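Local atomic coordinates of glideosome-associated protein 50 (Plasmodium falciparum 3D7, PDB entry 3TGH), a protein that belongs to the glideosome complex of gliding motility and host cell invasion and probably helps anchor it to the parasite's inner membrane complex. Residues Asp198-Tyr202 against Leu213-Leu218; Asn125-His129 against Phe154-Asp158; Val185-Ile189 against His320-Leu324; Tyr202-Arg208 against Asp234-Ile240. All blocks are in the same frame, centred on the assembly; numbering follows the deposited sequence.

Contact 1: Asp198-Tyr202 against Leu213-Leu218; sequences DQPIY and LAYYLL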
# COMPACT_ATOMS: atom_id res chain seq x y z
N ASP A 198 -6.76 1.00 -0.14
CA ASP A 198 -7.39 1.45 1.11
C ASP A 198 -8.28 0.35 1.72
O ASP A 198 -7.99 -0.18 2.79
CB ASP A 198 -8.18 2.74 0.86
CG ASP A 198 -9.01 3.16 2.06
OD1 ASP A 198 -8.54 3.01 3.20
OD2 ASP A 198 -10.13 3.67 1.86
N GLN A 199 -9.36 0.00 1.02
CA GLN A 199 -10.36 -0.93 1.53
C GLN A 199 -9.93 -2.40 1.37
O GLN A 199 -9.63 -2.85 0.27
CB GLN A 199 -11.70 -0.68 0.81
CG GLN A 199 -12.79 -1.69 1.11
CD GLN A 199 -13.25 -1.65 2.54
OE1 GLN A 199 -13.65 -0.60 3.05
NE2 GLN A 199 -13.22 -2.81 3.20
N PRO A 200 -9.93 -3.17 2.48
CA PRO A 200 -9.67 -4.61 2.37
C PRO A 200 -10.80 -5.38 1.68
O PRO A 200 -11.96 -4.99 1.76
CB PRO A 200 -9.55 -5.09 3.82
CG PRO A 200 -10.06 -3.99 4.66
CD PRO A 200 -9.97 -2.72 3.88
N ILE A 201 -10.42 -6.47 1.02
CA ILE A 201 -11.37 -7.45 0.52
C ILE A 201 -11.87 -8.28 1.71
O ILE A 201 -13.07 -8.48 1.88
CB ILE A 201 -10.72 -8.37 -0.52
CG1 ILE A 201 -10.33 -7.58 -1.77
CG2 ILE A 201 -11.66 -9.54 -0.87
CD1 ILE A 201 -9.36 -8.32 -2.70
N TYR A 202 -10.92 -8.76 2.52
CA TYR A 202 -11.23 -9.59 3.69
C TYR A 202 -10.67 -8.92 4.93
O TYR A 202 -9.52 -8.47 4.93
CB TYR A 202 -10.61 -10.97 3.55
CG TYR A 202 -11.17 -11.82 2.42
CD1 TYR A 202 -12.54 -11.97 2.25
CD2 TYR A 202 -10.31 -12.49 1.55
CE1 TYR A 202 -13.04 -12.76 1.22
CE2 TYR A 202 -10.81 -13.28 0.53
CZ TYR A 202 -12.17 -13.42 0.38
OH TYR A 202 -12.65 -14.21 -0.65
N LEU A 213 -15.54 -5.87 -3.66
CA LEU A 213 -14.16 -6.15 -4.09
C LEU A 213 -13.92 -7.66 -4.18
O LEU A 213 -13.20 -8.11 -5.06
CB LEU A 213 -13.14 -5.46 -3.18
CG LEU A 213 -13.12 -3.92 -3.19
CD1 LEU A 213 -12.07 -3.41 -2.20
CD2 LEU A 213 -12.88 -3.37 -4.60
N ALA A 214 -14.54 -8.44 -3.30
CA ALA A 214 -14.46 -9.91 -3.41
C ALA A 214 -14.99 -10.41 -4.76
O ALA A 214 -14.43 -11.35 -5.33
CB ALA A 214 -15.22 -10.58 -2.26
N TYR A 215 -16.04 -9.79 -5.26
CA TYR A 215 -16.63 -10.22 -6.54
C TYR A 215 -15.88 -9.69 -7.75
O TYR A 215 -15.70 -10.42 -8.73
CB TYR A 215 -18.10 -9.82 -6.63
CG TYR A 215 -18.80 -10.45 -7.82
CD1 TYR A 215 -19.32 -11.75 -7.73
CD2 TYR A 215 -18.93 -9.77 -9.02
CE1 TYR A 215 -19.96 -12.34 -8.83
CE2 TYR A 215 -19.57 -10.35 -10.12
CZ TYR A 215 -20.08 -11.63 -10.02
OH TYR A 215 -20.71 -12.20 -11.11
N TYR A 216 -15.43 -8.44 -7.70
CA TYR A 216 -14.81 -7.79 -8.87
C TYR A 216 -13.29 -7.71 -8.85
O TYR A 216 -12.66 -7.82 -9.89
CB TYR A 216 -15.37 -6.37 -9.07
CG TYR A 216 -16.82 -6.36 -9.49
CD1 TYR A 216 -17.19 -6.81 -10.76
CD2 TYR A 216 -17.81 -5.92 -8.63
CE1 TYR A 216 -18.52 -6.81 -11.16
CE2 TYR A 216 -19.15 -5.92 -9.02
CZ TYR A 216 -19.50 -6.37 -10.28
OH TYR A 216 -20.82 -6.37 -10.68
N LEU A 217 -12.69 -7.48 -7.68
CA LEU A 217 -11.24 -7.27 -7.61
C LEU A 217 -10.54 -8.62 -7.42
O LEU A 217 -9.59 -8.94 -8.14
CB LEU A 217 -10.88 -6.34 -6.44
CG LEU A 217 -9.65 -5.42 -6.45
CD1 LEU A 217 -9.11 -5.26 -5.03
CD2 LEU A 217 -8.54 -5.84 -7.43
N LEU A 218 -11.02 -9.42 -6.47
CA LEU A 218 -10.33 -10.66 -6.09
C LEU A 218 -10.06 -11.63 -7.25
O LEU A 218 -8.96 -12.19 -7.32
CB LEU A 218 -11.05 -11.37 -4.95
CG LEU A 218 -10.36 -12.62 -4.38
CD1 LEU A 218 -8.95 -12.31 -3.88
CD2 LEU A 218 -11.21 -13.24 -3.27

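Contact 2: Asn125-His129 against Phe154-Asp158; sequences NYWYH and FIFID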
# COMPACT_ATOMS: atom_id res chain seq x y z
N ASN A 125 -0.62 9.45 -9.76
CA ASN A 125 -2.03 9.39 -10.09
C ASN A 125 -2.72 8.64 -8.95
O ASN A 125 -2.03 8.07 -8.09
CB ASN A 125 -2.25 8.67 -11.43
CG ASN A 125 -3.71 8.74 -11.90
OD1 ASN A 125 -4.37 9.76 -11.76
ND2 ASN A 125 -4.20 7.63 -12.45
N TYR A 126 -4.05 8.65 -8.94
CA TYR A 126 -4.81 7.96 -7.89
C TYR A 126 -4.58 6.45 -7.93
O TYR A 126 -4.70 5.78 -6.90
CB TYR A 126 -6.29 8.31 -8.01
CG TYR A 126 -6.56 9.80 -7.89
CD1 TYR A 126 -6.36 10.45 -6.67
CD2 TYR A 126 -6.93 10.56 -8.99
CE1 TYR A 126 -6.56 11.82 -6.55
CE2 TYR A 126 -7.13 11.95 -8.88
CZ TYR A 126 -6.95 12.56 -7.65
OH TYR A 126 -7.14 13.92 -7.51
N TRP A 127 -4.24 5.92 -9.11
CA TRP A 127 -3.80 4.55 -9.29
C TRP A 127 -2.57 4.56 -10.19
O TRP A 127 -2.46 5.39 -11.11
CB TRP A 127 -4.91 3.67 -9.89
CG TRP A 127 -5.33 4.06 -11.28
CD1 TRP A 127 -4.89 3.52 -12.45
CD2 TRP A 127 -6.26 5.08 -11.62
NE1 TRP A 127 -5.50 4.15 -13.51
CE2 TRP A 127 -6.35 5.11 -13.02
CE3 TRP A 127 -7.04 5.97 -10.87
CZ2 TRP A 127 -7.17 6.01 -13.70
CZ3 TRP A 127 -7.86 6.87 -11.54
CH2 TRP A 127 -7.92 6.88 -12.94
N TYR A 128 -1.64 3.64 -9.94
CA TYR A 128 -0.37 3.60 -10.68
C TYR A 128 0.39 2.31 -10.36
O TYR A 128 -0.13 1.41 -9.70
CB TYR A 128 0.48 4.86 -10.37
CG TYR A 128 0.92 5.01 -8.91
CD1 TYR A 128 0.06 5.55 -7.97
CD2 TYR A 128 2.20 4.64 -8.50
CE1 TYR A 128 0.43 5.68 -6.64
CE2 TYR A 128 2.60 4.79 -7.18
CZ TYR A 128 1.70 5.29 -6.25
OH TYR A 128 2.08 5.44 -4.93
N HIS A 129 1.62 2.20 -10.86
CA HIS A 129 2.44 1.01 -10.62
C HIS A 129 3.89 1.40 -10.48
O HIS A 129 4.29 2.48 -10.91
CB HIS A 129 2.29 0.01 -11.76
CG HIS A 129 2.47 0.63 -13.11
ND1 HIS A 129 1.41 1.04 -13.88
CD2 HIS A 129 3.60 0.97 -13.79
CE1 HIS A 129 1.87 1.57 -15.00
NE2 HIS A 129 3.19 1.53 -14.97
N PHE A 154 4.73 -3.63 -7.94
CA PHE A 154 3.88 -2.97 -6.95
C PHE A 154 2.78 -2.24 -7.70
O PHE A 154 3.05 -1.39 -8.56
CB PHE A 154 4.70 -2.00 -6.11
CG PHE A 154 5.65 -2.69 -5.18
CD1 PHE A 154 6.90 -3.10 -5.61
CD2 PHE A 154 5.29 -2.94 -3.86
CE1 PHE A 154 7.77 -3.75 -4.74
CE2 PHE A 154 6.16 -3.59 -2.99
CZ PHE A 154 7.39 -4.00 -3.43
N ILE A 155 1.53 -2.61 -7.42
CA ILE A 155 0.38 -2.01 -8.08
C ILE A 155 -0.44 -1.26 -7.03
O ILE A 155 -0.81 -1.81 -5.98
CB ILE A 155 -0.46 -3.07 -8.80
CG1 ILE A 155 0.37 -3.68 -9.95
CG2 ILE A 155 -1.76 -2.47 -9.35
CD1 ILE A 155 -0.17 -5.02 -10.45
N PHE A 156 -0.68 0.02 -7.30
CA PHE A 156 -1.37 0.89 -6.36
C PHE A 156 -2.75 1.22 -6.89
O PHE A 156 -2.90 1.72 -8.00
CB PHE A 156 -0.55 2.17 -6.12
CG PHE A 156 0.80 1.91 -5.52
CD1 PHE A 156 1.88 1.59 -6.33
CD2 PHE A 156 0.98 1.93 -4.14
CE1 PHE A 156 3.14 1.32 -5.77
CE2 PHE A 156 2.21 1.66 -3.58
CZ PHE A 156 3.30 1.34 -4.40
N ILE A 157 -3.77 0.92 -6.08
CA ILE A 157 -5.16 1.12 -6.50
C ILE A 157 -5.88 2.11 -5.60
O ILE A 157 -5.53 2.28 -4.43
CB ILE A 157 -5.96 -0.22 -6.54
CG1 ILE A 157 -5.98 -0.91 -5.18
CG2 ILE A 157 -5.35 -1.17 -7.56
CD1 ILE A 157 -6.89 -2.17 -5.15
N ASP A 158 -6.88 2.78 -6.17
CA ASP A 158 -7.78 3.61 -5.42
C ASP A 158 -9.10 2.87 -5.31
O ASP A 158 -9.86 2.80 -6.28
CB ASP A 158 -7.99 4.97 -6.08
CG ASP A 158 -8.75 5.92 -5.18
OD1 ASP A 158 -9.86 5.56 -4.75
OD2 ASP A 158 -8.21 6.98 -4.85
O HOH W 1 -5.40 7.04 -4.68

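Contact 3: Val185-Ile189 against His320-Leu324; sequences VAKKI and HFAAL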
# COMPACT_ATOMS: atom_id res chain seq x y z
N VAL A 185 0.52 -7.60 -17.40
CA VAL A 185 1.96 -7.44 -17.58
C VAL A 185 2.72 -8.11 -16.43
O VAL A 185 3.67 -8.86 -16.66
CB VAL A 185 2.37 -5.96 -17.70
CG1 VAL A 185 3.90 -5.81 -17.68
CG2 VAL A 185 1.79 -5.36 -18.98
N ALA A 186 2.28 -7.86 -15.20
CA ALA A 186 2.94 -8.42 -14.02
C ALA A 186 3.02 -9.94 -14.08
O ALA A 186 4.04 -10.53 -13.70
CB ALA A 186 2.23 -7.97 -12.73
N LYS A 187 1.96 -10.57 -14.58
CA LYS A 187 1.91 -12.03 -14.81
C LYS A 187 3.06 -12.54 -15.66
O LYS A 187 3.54 -13.67 -15.47
CB LYS A 187 0.61 -12.43 -15.52
CG LYS A 187 -0.58 -12.53 -14.62
CD LYS A 187 -1.88 -12.53 -15.41
CE LYS A 187 -2.11 -13.85 -16.12
NZ LYS A 187 -3.45 -13.86 -16.79
N LYS A 188 3.48 -11.73 -16.62
CA LYS A 188 4.50 -12.13 -17.58
C LYS A 188 5.93 -11.81 -17.13
O LYS A 188 6.86 -12.46 -17.60
CB LYS A 188 4.23 -11.44 -18.93
CG LYS A 188 2.91 -11.83 -19.59
CD LYS A 188 2.97 -13.23 -20.19
CE LYS A 188 1.99 -13.40 -21.33
NZ LYS A 188 2.15 -14.72 -22.01
N ILE A 189 6.11 -10.83 -16.25
CA ILE A 189 7.47 -10.36 -15.93
C ILE A 189 7.85 -10.25 -14.45
O ILE A 189 9.01 -10.01 -14.14
CB ILE A 189 7.79 -9.02 -16.64
CG1 ILE A 189 6.98 -7.86 -16.06
CG2 ILE A 189 7.55 -9.14 -18.15
CD1 ILE A 189 7.29 -6.52 -16.70
N HIS A 320 6.46 -6.50 -22.91
CA HIS A 320 5.40 -6.49 -21.90
C HIS A 320 5.34 -5.16 -21.15
O HIS A 320 4.25 -4.66 -20.89
CB HIS A 320 5.54 -7.67 -20.95
CG HIS A 320 5.38 -8.99 -21.64
ND1 HIS A 320 4.24 -9.32 -22.33
CD2 HIS A 320 6.22 -10.04 -21.77
CE1 HIS A 320 4.38 -10.53 -22.86
NE2 HIS A 320 5.58 -10.98 -22.53
N PHE A 321 6.50 -4.58 -20.81
CA PHE A 321 6.52 -3.22 -20.24
C PHE A 321 5.79 -2.23 -21.16
O PHE A 321 5.14 -1.30 -20.69
CB PHE A 321 7.95 -2.70 -20.05
CG PHE A 321 8.62 -3.17 -18.80
CD1 PHE A 321 8.28 -2.62 -17.57
CD2 PHE A 321 9.63 -4.13 -18.84
CE1 PHE A 321 8.91 -3.04 -16.41
CE2 PHE A 321 10.26 -4.56 -17.68
CZ PHE A 321 9.89 -4.01 -16.46
N ALA A 322 5.94 -2.43 -22.47
CA ALA A 322 5.31 -1.56 -23.46
C ALA A 322 3.78 -1.66 -23.48
O ALA A 322 3.14 -0.79 -24.07
CB ALA A 322 5.88 -1.84 -24.86
N ALA A 323 3.22 -2.69 -22.85
CA ALA A 323 1.76 -2.86 -22.74
C ALA A 323 1.18 -2.23 -21.46
O ALA A 323 -0.04 -2.23 -21.27
CB ALA A 323 1.39 -4.34 -22.79
N LEU A 324 2.04 -1.71 -20.59
CA LEU A 324 1.56 -1.05 -19.38
C LEU A 324 0.83 0.24 -19.73
O LEU A 324 1.16 0.90 -20.71
CB LEU A 324 2.72 -0.72 -18.42
CG LEU A 324 3.34 -1.86 -17.61
CD1 LEU A 324 4.68 -1.39 -17.03
CD2 LEU A 324 2.41 -2.35 -16.51

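Contact 4: Tyr202-Arg208 against Asp234-Ile240; sequences YSSGYSR and DNNMEVI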
# COMPACT_ATOMS: atom_id res chain seq x y z
N TYR A 202 -10.92 -8.76 2.52
CA TYR A 202 -11.23 -9.59 3.69
C TYR A 202 -10.67 -8.92 4.93
O TYR A 202 -9.52 -8.47 4.93
CB TYR A 202 -10.61 -10.97 3.55
CG TYR A 202 -11.17 -11.82 2.42
CD1 TYR A 202 -12.54 -11.97 2.25
CD2 TYR A 202 -10.31 -12.49 1.55
CE1 TYR A 202 -13.04 -12.76 1.22
CE2 TYR A 202 -10.81 -13.28 0.53
CZ TYR A 202 -12.17 -13.42 0.38
OH TYR A 202 -12.65 -14.21 -0.65
N SER A 203 -11.47 -8.86 5.99
CA SER A 203 -11.05 -8.22 7.24
C SER A 203 -11.93 -8.66 8.40
O SER A 203 -13.16 -8.72 8.28
CB SER A 203 -11.10 -6.69 7.11
OG SER A 203 -10.78 -6.03 8.32
N SER A 204 -11.28 -8.96 9.53
CA SER A 204 -11.98 -9.22 10.79
C SER A 204 -12.26 -7.91 11.53
O SER A 204 -12.91 -7.92 12.58
CB SER A 204 -11.16 -10.16 11.67
OG SER A 204 -10.85 -11.37 11.00
N GLY A 205 -11.78 -6.79 10.99
CA GLY A 205 -11.98 -5.46 11.57
C GLY A 205 -13.35 -4.87 11.27
O GLY A 205 -14.23 -5.56 10.75
N TYR A 206 -13.50 -3.58 11.56
CA TYR A 206 -14.82 -2.92 11.57
C TYR A 206 -15.62 -3.05 10.27
O TYR A 206 -16.81 -3.37 10.29
CB TYR A 206 -14.68 -1.45 11.96
CG TYR A 206 -16.00 -0.74 12.12
CD1 TYR A 206 -16.84 -1.04 13.20
CD2 TYR A 206 -16.43 0.21 11.20
CE1 TYR A 206 -18.07 -0.39 13.35
CE2 TYR A 206 -17.65 0.86 11.35
CZ TYR A 206 -18.46 0.56 12.42
OH TYR A 206 -19.67 1.19 12.57
N SER A 207 -14.96 -2.81 9.14
CA SER A 207 -15.64 -2.86 7.84
C SER A 207 -16.12 -4.27 7.47
O SER A 207 -17.04 -4.42 6.69
CB SER A 207 -14.73 -2.33 6.73
OG SER A 207 -13.76 -3.30 6.35
N ARG A 208 -15.46 -5.28 8.03
CA ARG A 208 -15.69 -6.69 7.68
C ARG A 208 -15.36 -7.04 6.22
O ARG A 208 -15.80 -8.07 5.70
CB ARG A 208 -17.12 -7.12 8.05
CG ARG A 208 -17.31 -7.30 9.54
CD ARG A 208 -16.75 -8.65 9.97
NE ARG A 208 -16.28 -8.65 11.35
CZ ARG A 208 -15.67 -9.68 11.93
NH1 ARG A 208 -15.46 -10.81 11.25
NH2 ARG A 208 -15.27 -9.59 13.19
N ASP A 234 -9.52 -0.31 8.04
CA ASP A 234 -9.75 -0.84 9.38
C ASP A 234 -8.49 -0.60 10.22
O ASP A 234 -7.38 -0.92 9.80
CB ASP A 234 -10.11 -2.32 9.31
CG ASP A 234 -11.49 -2.55 8.72
OD1 ASP A 234 -12.37 -1.68 8.89
OD2 ASP A 234 -11.71 -3.61 8.08
N ASN A 235 -8.68 -0.02 11.40
CA ASN A 235 -7.57 0.45 12.22
C ASN A 235 -7.03 -0.66 13.11
O ASN A 235 -7.17 -0.63 14.34
CB ASN A 235 -7.97 1.68 13.04
CG ASN A 235 -8.48 2.81 12.17
OD1 ASN A 235 -9.53 3.39 12.45
ND2 ASN A 235 -7.75 3.12 11.10
N ASN A 236 -6.42 -1.64 12.45
CA ASN A 236 -5.85 -2.80 13.11
C ASN A 236 -4.80 -3.42 12.21
O ASN A 236 -4.57 -2.94 11.08
CB ASN A 236 -6.95 -3.81 13.48
CG ASN A 236 -7.72 -4.31 12.27
OD1 ASN A 236 -8.82 -3.85 11.99
ND2 ASN A 236 -7.14 -5.26 11.54
N MET A 237 -4.15 -4.46 12.71
CA MET A 237 -3.24 -5.26 11.91
C MET A 237 -3.83 -6.65 11.78
O MET A 237 -4.44 -7.16 12.73
CB MET A 237 -1.85 -5.31 12.55
CG MET A 237 -1.15 -3.95 12.54
SD MET A 237 0.54 -3.95 13.22
CE MET A 237 0.29 -4.73 14.79
N GLU A 238 -3.68 -7.26 10.62
CA GLU A 238 -4.18 -8.60 10.38
C GLU A 238 -3.53 -9.25 9.18
O GLU A 238 -3.10 -8.56 8.23
CB GLU A 238 -5.71 -8.58 10.18
CG GLU A 238 -6.32 -9.95 9.83
CD GLU A 238 -7.81 -10.04 10.08
OE1 GLU A 238 -8.54 -9.05 9.84
OE2 GLU A 238 -8.26 -11.12 10.52
N VAL A 239 -3.43 -10.58 9.21
CA VAL A 239 -3.16 -11.34 8.00
C VAL A 239 -4.19 -12.47 7.86
O VAL A 239 -4.41 -13.27 8.79
CB VAL A 239 -1.69 -11.85 7.93
CG1 VAL A 239 -1.29 -12.58 9.19
CG2 VAL A 239 -1.49 -12.73 6.68
N ILE A 240 -4.85 -12.48 6.71
CA ILE A 240 -5.78 -13.53 6.30
C ILE A 240 -5.17 -14.19 5.07
O ILE A 240 -4.85 -13.51 4.09
CB ILE A 240 -7.16 -12.94 5.97
CG1 ILE A 240 -7.85 -12.50 7.26
CG2 ILE A 240 -8.02 -13.94 5.18
CD1 ILE A 240 -9.08 -11.63 7.06
O HOH W 2 -8.31 -6.49 9.15

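Contact 1: Asp198-Tyr202 against Leu213-Leu218
I201 is the bump here, and L213, A214, L217 and L218 line the hollow that takes it. Its branches divide the work: CG2 lies on the helix backbone, 3.8 Å from A214 CA, while CG1 leans on L213 CB at 3.8 Å. With chi2 nearly straight at 165°, the longer branch carries CD1 in between L217 CD1, 3.9 Å away, and L218 CB, 4.1 Å away. The N-H groups of L217 and L218 both bond L213 O where the chain curls, and leucines from successive turns come round the isoleucine. In the calcineurin-like phosphoesterase fold, this is the loop that leaves strand 192-196 at the metal site and runs over helix 211-216: the side chain of Q199 comes within about 4 Å of a bound cobalt ion. L213 CD1 lies against that residue, closest to Q199 O at 3.5 Å and next to CG. A bend at chi2 (65°) turns the Q199 amide back on its own loop, where NE2 bonds P200 O at 2.9 Å, in the carbonyl plane and almost straight. At the other end, Y202 lays the centre of one ring face on I201 CG2. It crosses L218 at about a right angle, its OH tight against L218 CD2 at 3.1 Å. L217 also packs on W176 and L179 of helix 169-189, and the Y202 ring meets H247 edge-to-face.

Contact 2: Asn125-His129 against Phe154-Asp158
Y128 and F156 lie one over the other as an offset stack, their planes only 10° from parallel and their centroids 4.5 Å apart. The overlap is partial: Y128 CE2 sits 3.4 Å from F156 CD1, and F156 CB covers another part of the same tyrosine face, 3.8 Å from the ring centroid. Y128 reaches this position by placing CG between its backbone N and carbonyl carbon (chi1 63°), which folds the ring over its neighbour across the strands; its hydroxyl then bonds the carbonyl oxygen of T78. The two backbones bond each other twice, Y128 N to F156 O at 3.0 Å and F156 N to Y128 O at 2.8 Å. H129 CA comes up to the edge of the F156 ring and also makes a CA-H...O contact with F154 O.

The W127 side chain leads away from segment 154-158, its indole roofed by the N125 amide, whose ND2 lies over the ring centre, and its NE1 bonded to D178. Beyond the paired strands, D158 leans back toward Y126: a water donates to Y126 O at 2.6 Å and to D158 OD2 at 2.8 Å. That carboxylate is also held by W85 NE1 and by V161 N, so both its oxygens are occupied. The pairing is a two-stranded antiparallel beta hairpin, 128-136 with 148-156, forming one margin of a mixed sheet in the metallophosphoesterase fold.

Contact 3: Val185-Ile189 against His320-Leu324
I189 turns CG1 in between its backbone N and carbonyl carbon (chi1 69°) and keeps the rest of the branch straight (chi2 179°), which sends CD1 squarely onto F321. The methyl stops 3.6 Å from the ring centroid, over the middle of one face, in a CH-pi contact. The other branch goes to H320: I189 CG2 touches H320 CB at 3.7 Å, the two side chains sliding past each other in opposite directions. K188 takes the imidazole itself. Its CB stands over the ring centre, 3.7 Å from the centroid and only 8° off the normal, and the bend in its chain lays CG and CE along the same ring, near CE1. The lysine end stays apart, with NZ 5.1 Å from H320 NE2, and that ring nitrogen is bonded to D313 OD1 instead. D313 also bonds the backbone of K188, so one residue ties down both partners of this CH-pi pair.

All this joins the last turn of the long helix 169-189, which flanks the sheet ending in strand 128-136, to the short helix 317-321, the last in the chain, and the type I turn from F321 to L324. V185, one turn before I189, spreads its two methyls about the carbonyl oxygen of H320, with CG2 3.2 Å from H320 O; the same oxygen accepts A323 N. V185 CG2 goes on to A323 CB at 4.0 Å, and V185 CB meets L324 CD2 at 3.8 Å, the two side chains crossing at about a right angle. L324 and I189 both also rest on F131 of strand 128-136.

Contact 4: Tyr202-Arg208 against Asp234-Ile240
S203 and S207 share one oxygen of D234: their hydroxyls donate to OD2 at 2.6 and 2.7 Å, arriving from opposite faces of the carboxylate plane. S207 N takes the other oxygen, OD1, at 2.8 Å, so S207 grips the group with backbone and side chain together. E238 is held likewise by S204, in a flatter clasp: S204 N reaches OE1 at 2.8 Å and S204 OG reaches OE2 at 2.6 Å, each on the syn lone pair. S267 OG is a further partner of OE2. Between the two acids, a water donates to S203 OG and, at 2.7 Å, to E238 OE1, and accepts from N236 ND2. S203 OG also accepts G205 N at 3.0 Å, forming an ST turn. S203 OG thus donates one hydrogen bond, to D234, and accepts two, from the water and G205 N. S204 OG also bonds N264 N, and S207 OG also bonds G209 N. I240 CD1 closes the end by packing on Y202 CB, 3.9 Å away. The serine-rich loop runs from strand 192-196 to helix 211-216, and is tied here to strand 237-242, which lies between strands 245-250 and 267-271, and to the turn just after H233, a metal ligand.

Contacts 1 and 4 use consecutive parts of one loop and share Y202; their centres lie 12 Å apart, and Q199 NE2 probably bonds S207 OG at 3.2 Å. Both reach the metal site, the side chain of S207 coming within about 5 Å of a bound cobalt ion. Contact 2 joins contact 1 through packing of I157 CD1 on L217 CD1, 3.8 Å apart, and its W127 side chain lies about 8 Å from that of the metal ligand H172. Contact 3 touches contact 2 at H129 NE2 and L324 CD1, 3.9 Å apart, but sits away from the metals, its centre about 31 Å from that of contact 4, across the middle of the chain.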